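Local coordinates for protein probable mannosyltransferase KTR4 (Saccharomyces cerevisiae, PDB 5A07) that probably acts as a GT-A-fold glycosyltransferase and binds guanosine-5'-diphosphate together with a manganese ion, at residues C315-N320 with V357-L362; I269-T274 with E350-A355; N288-F293 with A366-I371. One frame throughout, in Å; residues are numbered along the deposited sequence.

Interaction 1: C315-N320 with V357-L362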
loop_
_atom_site.group_PDB
_atom_site.type_symbol
_atom_site.label_atom_id
_atom_site.label_comp_id
_atom_site.label_asym_id
_atom_site.label_seq_id
_atom_site.Cartn_x
_atom_site.Cartn_y
_atom_site.Cartn_z
ATOM N N CYS B 315 1.876 -4.957 -10.659
ATOM C CA CYS B 315 1.566 -3.628 -10.079
ATOM C C CYS B 315 0.923 -3.773 -8.703
ATOM O O CYS B 315 0.110 -4.665 -8.448
ATOM C CB CYS B 315 0.660 -2.840 -11.001
ATOM S SG CYS B 315 1.523 -2.404 -12.523
ATOM N N HIS B 316 1.347 -2.888 -7.772
ATOM C CA HIS B 316 0.839 -2.881 -6.443
ATOM C C HIS B 316 0.896 -1.493 -5.818
ATOM O O HIS B 316 1.722 -0.672 -6.206
ATOM C CB HIS B 316 1.597 -3.923 -5.587
ATOM C CG HIS B 316 3.059 -3.642 -5.445
ATOM N ND1 HIS B 316 3.998 -3.964 -6.415
ATOM C CD2 HIS B 316 3.736 -3.025 -4.464
ATOM C CE1 HIS B 316 5.188 -3.570 -6.006
ATOM N NE2 HIS B 316 5.061 -3.015 -4.821
ATOM N N PHE B 317 0.031 -1.255 -4.849
ATOM C CA PHE B 317 0.128 -0.037 -4.034
ATOM C C PHE B 317 1.355 -0.241 -3.156
ATOM O O PHE B 317 1.546 -1.315 -2.607
ATOM C CB PHE B 317 -1.102 0.156 -3.178
ATOM C CG PHE B 317 -2.376 0.057 -3.971
ATOM C CD1 PHE B 317 -2.653 1.023 -4.930
ATOM C CD2 PHE B 317 -3.268 -0.983 -3.774
ATOM C CE1 PHE B 317 -3.777 0.906 -5.756
ATOM C CE2 PHE B 317 -4.389 -1.080 -4.548
ATOM C CZ PHE B 317 -4.640 -0.139 -5.532
ATOM N N TRP B 318 2.140 0.818 -2.985
ATOM C CA TRP B 318 3.376 0.694 -2.213
ATOM C C TRP B 318 3.119 0.961 -0.760
ATOM O O TRP B 318 3.149 2.124 -0.287
ATOM C CB TRP B 318 4.404 1.655 -2.761
ATOM C CG TRP B 318 5.847 1.197 -2.467
ATOM C CD1 TRP B 318 6.301 -0.072 -2.375
ATOM C CD2 TRP B 318 6.955 2.049 -2.288
ATOM N NE1 TRP B 318 7.694 -0.059 -2.154
ATOM C CE2 TRP B 318 8.097 1.238 -2.099
ATOM C CE3 TRP B 318 7.101 3.425 -2.219
ATOM C CZ2 TRP B 318 9.334 1.776 -1.841
ATOM C CZ3 TRP B 318 8.372 3.945 -2.026
ATOM C CH2 TRP B 318 9.453 3.121 -1.863
ATOM N N THR B 319 2.885 -0.114 -0.058
ATOM C CA THR B 319 2.227 -0.080 1.252
ATOM C C THR B 319 3.032 0.518 2.421
ATOM O O THR B 319 2.504 0.622 3.510
ATOM C CB THR B 319 1.796 -1.509 1.688
ATOM O OG1 THR B 319 2.942 -2.353 1.649
ATOM C CG2 THR B 319 0.681 -2.026 0.718
ATOM N N ASN B 320 4.295 0.925 2.241
ATOM C CA ASN B 320 4.942 1.605 3.355
ATOM C C ASN B 320 4.145 2.794 3.854
ATOM O O ASN B 320 4.262 3.193 4.998
ATOM C CB ASN B 320 6.408 1.915 3.082
ATOM C CG ASN B 320 6.654 2.693 1.795
ATOM O OD1 ASN B 320 6.234 3.821 1.658
ATOM N ND2 ASN B 320 7.401 2.108 0.908
ATOM N N VAL B 357 0.041 -8.695 -2.061
ATOM C CA VAL B 357 -1.076 -9.389 -1.467
ATOM C C VAL B 357 -2.227 -8.487 -1.156
ATOM O O VAL B 357 -3.391 -8.768 -1.507
ATOM C CB VAL B 357 -0.617 -10.150 -0.200
ATOM C CG1 VAL B 357 -1.794 -10.693 0.623
ATOM C CG2 VAL B 357 0.353 -11.257 -0.593
ATOM N N ARG B 358 -1.961 -7.388 -0.450
ATOM C CA ARG B 358 -3.030 -6.394 -0.184
ATOM C C ARG B 358 -3.639 -5.882 -1.499
ATOM O O ARG B 358 -4.872 -5.708 -1.599
ATOM C CB ARG B 358 -2.425 -5.189 0.602
ATOM C CG ARG B 358 -3.395 -4.075 0.901
ATOM C CD ARG B 358 -3.860 -4.133 2.320
ATOM N NE ARG B 358 -2.790 -3.743 3.249
ATOM C CZ ARG B 358 -2.262 -4.538 4.177
ATOM N NH1 ARG B 358 -2.725 -5.799 4.350
ATOM N NH2 ARG B 358 -1.321 -4.060 4.973
ATOM N N SER B 359 -2.773 -5.633 -2.474
ATOM C CA SER B 359 -3.157 -4.990 -3.748
ATOM C C SER B 359 -4.022 -5.940 -4.611
ATOM O O SER B 359 -5.009 -5.503 -5.187
ATOM C CB SER B 359 -1.930 -4.568 -4.556
ATOM O OG SER B 359 -1.179 -3.601 -3.844
ATOM N N LEU B 360 -3.708 -7.228 -4.590
ATOM C CA LEU B 360 -4.553 -8.217 -5.328
ATOM C C LEU B 360 -5.936 -8.315 -4.754
ATOM O O LEU B 360 -6.938 -8.288 -5.462
ATOM C CB LEU B 360 -3.887 -9.621 -5.343
ATOM C CG LEU B 360 -2.719 -9.678 -6.257
ATOM C CD1 LEU B 360 -1.864 -10.918 -5.980
ATOM C CD2 LEU B 360 -3.147 -9.733 -7.704
ATOM N N ALA B 361 -6.006 -8.331 -3.424
ATOM C CA ALA B 361 -7.273 -8.356 -2.755
ATOM C C ALA B 361 -8.098 -7.102 -3.050
ATOM O O ALA B 361 -9.310 -7.196 -3.303
ATOM C CB ALA B 361 -7.118 -8.512 -1.277
ATOM N N LEU B 362 -7.468 -5.937 -2.937
ATOM C CA LEU B 362 -8.192 -4.702 -3.220
ATOM C C LEU B 362 -8.694 -4.675 -4.700
ATOM O O LEU B 362 -9.766 -4.236 -4.994
ATOM C CB LEU B 362 -7.276 -3.514 -2.933
ATOM C CG LEU B 362 -7.080 -3.180 -1.475
ATOM C CD1 LEU B 362 -5.849 -2.260 -1.375
ATOM C CD2 LEU B 362 -8.304 -2.487 -0.901
#
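Ser359 OG stands between two backbone groups: it accepts the N-H of Phe317 at 2.8 Å from Phe317 N, with an N-H...O angle of 146°, and it donates to the carbonyl of Ala355, one turn earlier in its own helix. Chi1 of -63° sets OG anti to the carbonyl carbon and beside the backbone N, where it meets Phe317 N. Through these two bonds the buried hydroxyl is satisfied and ties strand 316-317 to helix 354-365. His316 turns only its CB to the same oxygen, 3.3 Å from Ser359 OG, while its imidazole extends to the other side, where ND1 bonds the carbonyl of Thr314. Phe317 CD2 comes 3.4 Å from Ser359 OG, which lies obliquely to the ring. Farther round the ring, Phe317 CE2 packs against Leu362 CD1 at 3.7 Å, one methyl of the leucine touching both CD2 and CE2. Trp295 stacks on the same phenyl group. At the other end the contact is thinner: Thr319 CG2 approaches Arg358 CB at 4.4 Å. Both residues spend their polar ends elsewhere, Thr319 OG1 on Asp354 and the Arg358 guanidinium on a salt bridge to Glu322 and hydrogen bonds to Tyr212 and Tyr334. Cys315 is joined to Cys417 by a disulfide, and the side chain of Thr319 lies about 7 Å from the bound GDP. Strand 316-317 pairs antiparallel with strand 256-262, so the contact lays a helix against a strand of the central mixed sheet, the layered alpha/beta architecture of GT-A glycosyltransferases.

Interaction 2: I269-T274 with E350-A355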
loop_
_atom_site.group_PDB
_atom_site.type_symbol
_atom_site.label_atom_id
_atom_site.label_comp_id
_atom_site.label_asym_id
_atom_site.label_seq_id
_atom_site.Cartn_x
_atom_site.Cartn_y
_atom_site.Cartn_z
ATOM N N ILE B 269 7.480 -13.472 -6.176
ATOM C CA ILE B 269 6.087 -13.847 -6.198
ATOM C C ILE B 269 5.767 -14.776 -7.354
ATOM O O ILE B 269 4.697 -14.690 -7.997
ATOM C CB ILE B 269 5.158 -12.603 -6.280
ATOM C CG1 ILE B 269 5.530 -11.708 -7.453
ATOM C CG2 ILE B 269 5.184 -11.906 -4.924
ATOM C CD1 ILE B 269 4.556 -10.522 -7.706
ATOM N N GLU B 270 6.660 -15.728 -7.594
ATOM C CA GLU B 270 6.494 -16.656 -8.728
ATOM C C GLU B 270 5.110 -17.255 -8.848
ATOM O O GLU B 270 4.532 -17.257 -9.961
ATOM C CB GLU B 270 7.543 -17.781 -8.653
ATOM C CG GLU B 270 7.423 -18.733 -9.827
ATOM C CD GLU B 270 8.596 -19.708 -9.917
ATOM O OE1 GLU B 270 9.181 -19.993 -8.862
ATOM O OE2 GLU B 270 8.914 -20.164 -11.039
ATOM N N THR B 271 4.528 -17.754 -7.775
ATOM C CA THR B 271 3.209 -18.367 -7.824
ATOM C C THR B 271 2.083 -17.637 -7.129
ATOM O O THR B 271 1.011 -18.174 -6.963
ATOM C CB THR B 271 3.206 -19.833 -7.271
ATOM O OG1 THR B 271 3.489 -19.855 -5.848
ATOM C CG2 THR B 271 4.219 -20.705 -8.060
ATOM N N LEU B 272 2.242 -16.379 -6.788
ATOM C CA LEU B 272 1.164 -15.694 -6.082
ATOM C C LEU B 272 -0.105 -15.459 -6.970
ATOM O O LEU B 272 -1.222 -15.703 -6.563
ATOM C CB LEU B 272 1.683 -14.369 -5.489
ATOM C CG LEU B 272 0.611 -13.458 -4.884
ATOM C CD1 LEU B 272 -0.110 -14.100 -3.725
ATOM C CD2 LEU B 272 1.361 -12.183 -4.424
ATOM N N TRP B 273 0.112 -15.026 -8.181
ATOM C CA TRP B 273 -1.008 -14.831 -9.137
ATOM C C TRP B 273 -1.710 -16.166 -9.454
ATOM O O TRP B 273 -2.911 -16.262 -9.418
ATOM C CB TRP B 273 -0.454 -14.234 -10.464
ATOM C CG TRP B 273 -1.518 -14.041 -11.503
ATOM C CD1 TRP B 273 -1.725 -14.816 -12.613
ATOM C CD2 TRP B 273 -2.595 -13.088 -11.461
ATOM N NE1 TRP B 273 -2.852 -14.387 -13.274
ATOM C CE2 TRP B 273 -3.380 -13.304 -12.608
ATOM C CE3 TRP B 273 -2.931 -12.039 -10.594
ATOM C CZ2 TRP B 273 -4.521 -12.550 -12.888
ATOM C CZ3 TRP B 273 -4.053 -11.273 -10.862
ATOM C CH2 TRP B 273 -4.828 -11.503 -12.024
ATOM N N THR B 274 -0.949 -17.191 -9.799
ATOM C CA THR B 274 -1.591 -18.488 -10.204
ATOM C C THR B 274 -2.371 -19.042 -9.050
ATOM O O THR B 274 -3.496 -19.480 -9.218
ATOM C CB THR B 274 -0.567 -19.490 -10.783
ATOM O OG1 THR B 274 0.543 -19.625 -9.903
ATOM C CG2 THR B 274 0.039 -18.918 -12.044
ATOM N N GLU B 350 8.237 -18.660 -0.981
ATOM C CA GLU B 350 8.612 -17.601 -1.863
ATOM C C GLU B 350 8.839 -16.381 -0.955
ATOM O O GLU B 350 9.142 -16.562 0.220
ATOM C CB GLU B 350 7.502 -17.457 -2.898
ATOM C CG GLU B 350 7.389 -18.713 -3.783
ATOM C CD GLU B 350 6.275 -18.687 -4.843
ATOM O OE1 GLU B 350 5.710 -17.595 -5.229
ATOM O OE2 GLU B 350 5.913 -19.791 -5.252
ATOM N N ARG B 351 8.734 -15.152 -1.463
ATOM C CA ARG B 351 8.984 -13.984 -0.604
ATOM C C ARG B 351 7.821 -13.023 -0.833
ATOM O O ARG B 351 8.006 -11.847 -1.192
ATOM C CB ARG B 351 10.376 -13.352 -0.855
ATOM C CG ARG B 351 10.964 -12.663 0.451
ATOM C CD ARG B 351 11.556 -11.300 0.187
ATOM N NE ARG B 351 10.487 -10.463 -0.369
ATOM C CZ ARG B 351 10.652 -9.286 -0.983
ATOM N NH1 ARG B 351 11.830 -8.760 -1.075
ATOM N NH2 ARG B 351 9.586 -8.618 -1.482
ATOM N N TRP B 352 6.617 -13.509 -0.638
ATOM C CA TRP B 352 5.474 -12.708 -0.969
ATOM C C TRP B 352 5.383 -11.489 -0.020
ATOM O O TRP B 352 5.269 -11.664 1.192
ATOM C CB TRP B 352 4.201 -13.525 -0.824
ATOM C CG TRP B 352 4.007 -14.649 -1.794
ATOM C CD1 TRP B 352 4.739 -14.910 -2.884
ATOM C CD2 TRP B 352 3.009 -15.681 -1.712
ATOM N NE1 TRP B 352 4.241 -16.007 -3.526
ATOM C CE2 TRP B 352 3.189 -16.508 -2.809
ATOM C CE3 TRP B 352 1.980 -15.975 -0.816
ATOM C CZ2 TRP B 352 2.382 -17.627 -3.056
ATOM C CZ3 TRP B 352 1.181 -17.115 -1.053
ATOM C CH2 TRP B 352 1.393 -17.907 -2.166
ATOM N N GLY B 353 5.406 -10.274 -0.574
ATOM C CA GLY B 353 5.242 -9.041 0.194
ATOM C C GLY B 353 3.808 -8.730 0.551
ATOM O O GLY B 353 2.857 -9.151 -0.137
ATOM N N ASP B 354 3.633 -7.988 1.629
ATOM C CA ASP B 354 2.304 -7.507 1.986
ATOM C C ASP B 354 1.682 -6.616 0.874
ATOM O O ASP B 354 0.484 -6.596 0.705
ATOM C CB ASP B 354 2.256 -6.829 3.318
ATOM C CG ASP B 354 3.138 -5.572 3.393
ATOM O OD1 ASP B 354 4.351 -5.676 3.547
ATOM O OD2 ASP B 354 2.559 -4.487 3.308
ATOM N N ALA B 355 2.526 -5.890 0.156
ATOM C CA ALA B 355 2.069 -4.957 -0.874
ATOM C C ALA B 355 1.332 -5.662 -2.055
ATOM O O ALA B 355 0.161 -5.375 -2.284
ATOM C CB ALA B 355 3.204 -4.095 -1.330
#
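The Glu350 carboxylate meets Thr271 through both oxygens, the two side chains crossing at about a right angle. Among the hydrogen bonds, Thr271 N gives a nearly straight one (174°) to Glu350 OE1 at 2.8 Å, on the syn side of the carboxylate. Trp352 NE1 donates to the same Glu350 OE1, also at 2.8 Å, but from the opposite face and well above the plane (51° out of it), so two N-H groups hold this oxygen between them. Thr271 OG1, set between its backbone N and carbonyl carbon (chi1 67°), donates to Glu350 OE2 at 2.5 Å, very short, so that the exact length is doubtful. Thr271 is the N-cap residue of helix 272-282, yet its hydroxyl makes no capping bond and turns instead to this glutamate, which directly follows helix 346-349. The same hydroxyl oxygen lies in the plane of the indole, at its edge, 3.7 Å from Trp352 CZ2. Apolar contact belongs to the indole. Leu272 CB sits over one face of Trp352 in a CH-pi contact, 3.8 Å from the centroid of the five-membered ring. Ile269 CG2 approaches Trp352 CD1 obliquely at 3.7 Å. Leu341 and Lys344 of helix 332-344 also touch the indole.

Interaction 3: N288-F293 with A366-I371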
loop_
_atom_site.group_PDB
_atom_site.type_symbol
_atom_site.label_atom_id
_atom_site.label_comp_id
_atom_site.label_asym_id
_atom_site.label_seq_id
_atom_site.Cartn_x
_atom_site.Cartn_y
_atom_site.Cartn_z
ATOM N N ASN B 288 -15.498 -8.290 -7.315
ATOM C CA ASN B 288 -16.284 -7.071 -7.528
ATOM C C ASN B 288 -16.318 -6.742 -8.980
ATOM O O ASN B 288 -15.277 -6.808 -9.658
ATOM C CB ASN B 288 -15.709 -5.870 -6.755
ATOM C CG ASN B 288 -16.617 -4.682 -6.784
ATOM O OD1 ASN B 288 -16.683 -3.948 -7.745
ATOM N ND2 ASN B 288 -17.347 -4.511 -5.744
ATOM N N VAL B 289 -17.496 -6.399 -9.511
ATOM C CA VAL B 289 -17.619 -6.233 -10.968
ATOM C C VAL B 289 -16.898 -4.975 -11.434
ATOM O O VAL B 289 -16.588 -4.858 -12.595
ATOM C CB VAL B 289 -19.101 -6.224 -11.485
ATOM C CG1 VAL B 289 -19.768 -7.550 -11.100
ATOM C CG2 VAL B 289 -19.898 -5.078 -10.893
ATOM N N ASN B 290 -16.628 -4.053 -10.531
ATOM C CA ASN B 290 -15.822 -2.896 -10.818
ATOM C C ASN B 290 -14.370 -2.968 -10.274
ATOM O O ASN B 290 -13.783 -1.916 -9.962
ATOM C CB ASN B 290 -16.490 -1.591 -10.325
ATOM C CG ASN B 290 -16.004 -0.341 -11.109
ATOM O OD1 ASN B 290 -15.845 0.854 -10.604
ATOM N ND2 ASN B 290 -15.726 -0.593 -12.363
ATOM N N GLY B 291 -13.822 -4.164 -10.196
ATOM C CA GLY B 291 -12.448 -4.378 -9.768
ATOM C C GLY B 291 -11.424 -3.802 -10.732
ATOM O O GLY B 291 -11.687 -3.553 -11.942
ATOM N N ALA B 292 -10.213 -3.617 -10.215
ATOM C CA ALA B 292 -9.161 -2.999 -11.003
ATOM C C ALA B 292 -8.479 -3.997 -11.909
ATOM O O ALA B 292 -7.297 -4.230 -11.815
ATOM C CB ALA B 292 -8.167 -2.315 -10.089
ATOM N N PHE B 293 -9.234 -4.610 -12.827
ATOM C CA PHE B 293 -8.711 -5.737 -13.576
ATOM C C PHE B 293 -7.682 -5.385 -14.614
ATOM O O PHE B 293 -6.729 -6.105 -14.780
ATOM C CB PHE B 293 -9.869 -6.515 -14.235
ATOM C CG PHE B 293 -10.917 -6.936 -13.258
ATOM C CD1 PHE B 293 -10.606 -7.743 -12.185
ATOM C CD2 PHE B 293 -12.226 -6.528 -13.414
ATOM C CE1 PHE B 293 -11.584 -8.128 -11.263
ATOM C CE2 PHE B 293 -13.198 -6.930 -12.509
ATOM C CZ PHE B 293 -12.864 -7.707 -11.413
ATOM N N ALA B 366 -12.917 -5.479 -4.488
ATOM C CA ALA B 366 -13.480 -4.168 -4.176
ATOM C C ALA B 366 -13.626 -3.369 -5.447
ATOM O O ALA B 366 -12.934 -3.609 -6.434
ATOM C CB ALA B 366 -12.605 -3.387 -3.215
ATOM N N ASP B 367 -14.518 -2.407 -5.376
ATOM C CA ASP B 367 -14.770 -1.486 -6.438
ATOM C C ASP B 367 -13.605 -0.501 -6.521
ATOM O O ASP B 367 -13.317 0.201 -5.565
ATOM C CB ASP B 367 -16.036 -0.658 -6.103
ATOM C CG ASP B 367 -16.448 0.259 -7.236
ATOM O OD1 ASP B 367 -15.614 0.864 -7.971
ATOM O OD2 ASP B 367 -17.665 0.424 -7.439
ATOM N N LYS B 368 -12.983 -0.394 -7.680
ATOM C CA LYS B 368 -11.795 0.407 -7.806
ATOM C C LYS B 368 -11.992 1.926 -7.526
ATOM O O LYS B 368 -10.991 2.634 -7.220
ATOM C CB LYS B 368 -11.144 0.191 -9.146
ATOM C CG LYS B 368 -11.927 0.789 -10.306
ATOM C CD LYS B 368 -11.430 0.108 -11.565
ATOM C CE LYS B 368 -11.697 0.931 -12.800
ATOM N NZ LYS B 368 -13.033 0.738 -13.191
ATOM N N SER B 369 -13.223 2.428 -7.618
ATOM C CA SER B 369 -13.522 3.837 -7.340
ATOM C C SER B 369 -13.560 4.127 -5.814
ATOM O O SER B 369 -13.621 5.286 -5.425
ATOM C CB SER B 369 -14.842 4.247 -7.999
ATOM O OG SER B 369 -15.926 3.527 -7.412
ATOM N N SER B 370 -13.458 3.087 -4.991
ATOM C CA SER B 370 -13.315 3.216 -3.565
ATOM C C SER B 370 -11.845 3.311 -3.076
ATOM O O SER B 370 -11.629 3.368 -1.866
ATOM C CB SER B 370 -14.051 2.074 -2.781
ATOM O OG SER B 370 -13.404 0.811 -2.924
ATOM N N ILE B 371 -10.884 3.258 -4.001
ATOM C CA ILE B 371 -9.441 3.253 -3.711
ATOM C C ILE B 371 -8.916 4.631 -4.181
ATOM O O ILE B 371 -9.079 5.007 -5.382
ATOM C CB ILE B 371 -8.732 2.102 -4.422
ATOM C CG1 ILE B 371 -9.300 0.743 -3.944
ATOM C CG2 ILE B 371 -7.248 2.231 -4.215
ATOM C CD1 ILE B 371 -8.776 -0.403 -4.719
HETATM O O HOH W 1 -18.980 -2.005 -8.032
HETATM O O HOH W 2 -13.425 -2.353 -13.624
HETATM O O HOH W 3 -10.509 -2.474 -7.139
#
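Lys368 N donates to Asn290 O at 2.9 Å. This bond marks the close side of the contact between the 288-293 loop, which leads from helix 272-282 to helix 293-297, and the 366-371 segment, which joins helix 354-365 to strand 371-373. Beside it, Gly291 CA directs a C-H...O contact at Ala366 O (3.5 Å), and Asn288 CB lies 3.5 Å from Ala366 C. The Lys368 chain runs past the same carbonyl, CG 3.3 Å from Asn290 O, and CD lies 3.7 Å from Gly291 O before chi4 (-81°) bends NZ aside. Ala292 CB faces Lys368 CB at 4.0 Å. A water on this side donates to Ala366 O and is weakly bonded by Ala292 N. Asn288 starts a type I beta turn; its CG is anti to the backbone N (chi1 -171°), and beyond it OD1 accepts from Asn290 N in an Asx turn. Asp367 forms a second Asx turn, OD1 taking both the N-H and the hydroxyl of Ser369 from one face of the carboxylate. On the looser side one water donates to Asn288 OD1 and Asp367 OD2, linking the two Asx side chains; another donates to Gly291 O and accepts from Lys368 NZ. The Asn290 amide is probably modelled turned over, so its partners remain doubtful. One direct backbone hydrogen bond and several water links are consistent with a junction held largely by polar and backbone contacts.

In the fold
From the N terminus, segment 269-274, at the start of helix 272-282, opens the loop that interaction 2 closes at 350-355. Segment 288-293 follows in the loop after that helix and meets 366-371 in interaction 3, whose span crosses that of interaction 2. Interaction 1, from 315-320 to 357-362, is nested within interaction 3 and crosses interaction 2. Interactions 1 and 2 share helix 354-365 and touch where Ala355 CB packs on His316 CD2; 1 and 3 meet through Ile371, packed against Phe317 and Leu362; 2 and 3 do not touch. Interaction 2 holds the segment leading into helix 354-365 to the start of helix 272-282, interaction 3 the segment leaving it to the 288-293 loop, and interaction 1 its middle to the central sheet.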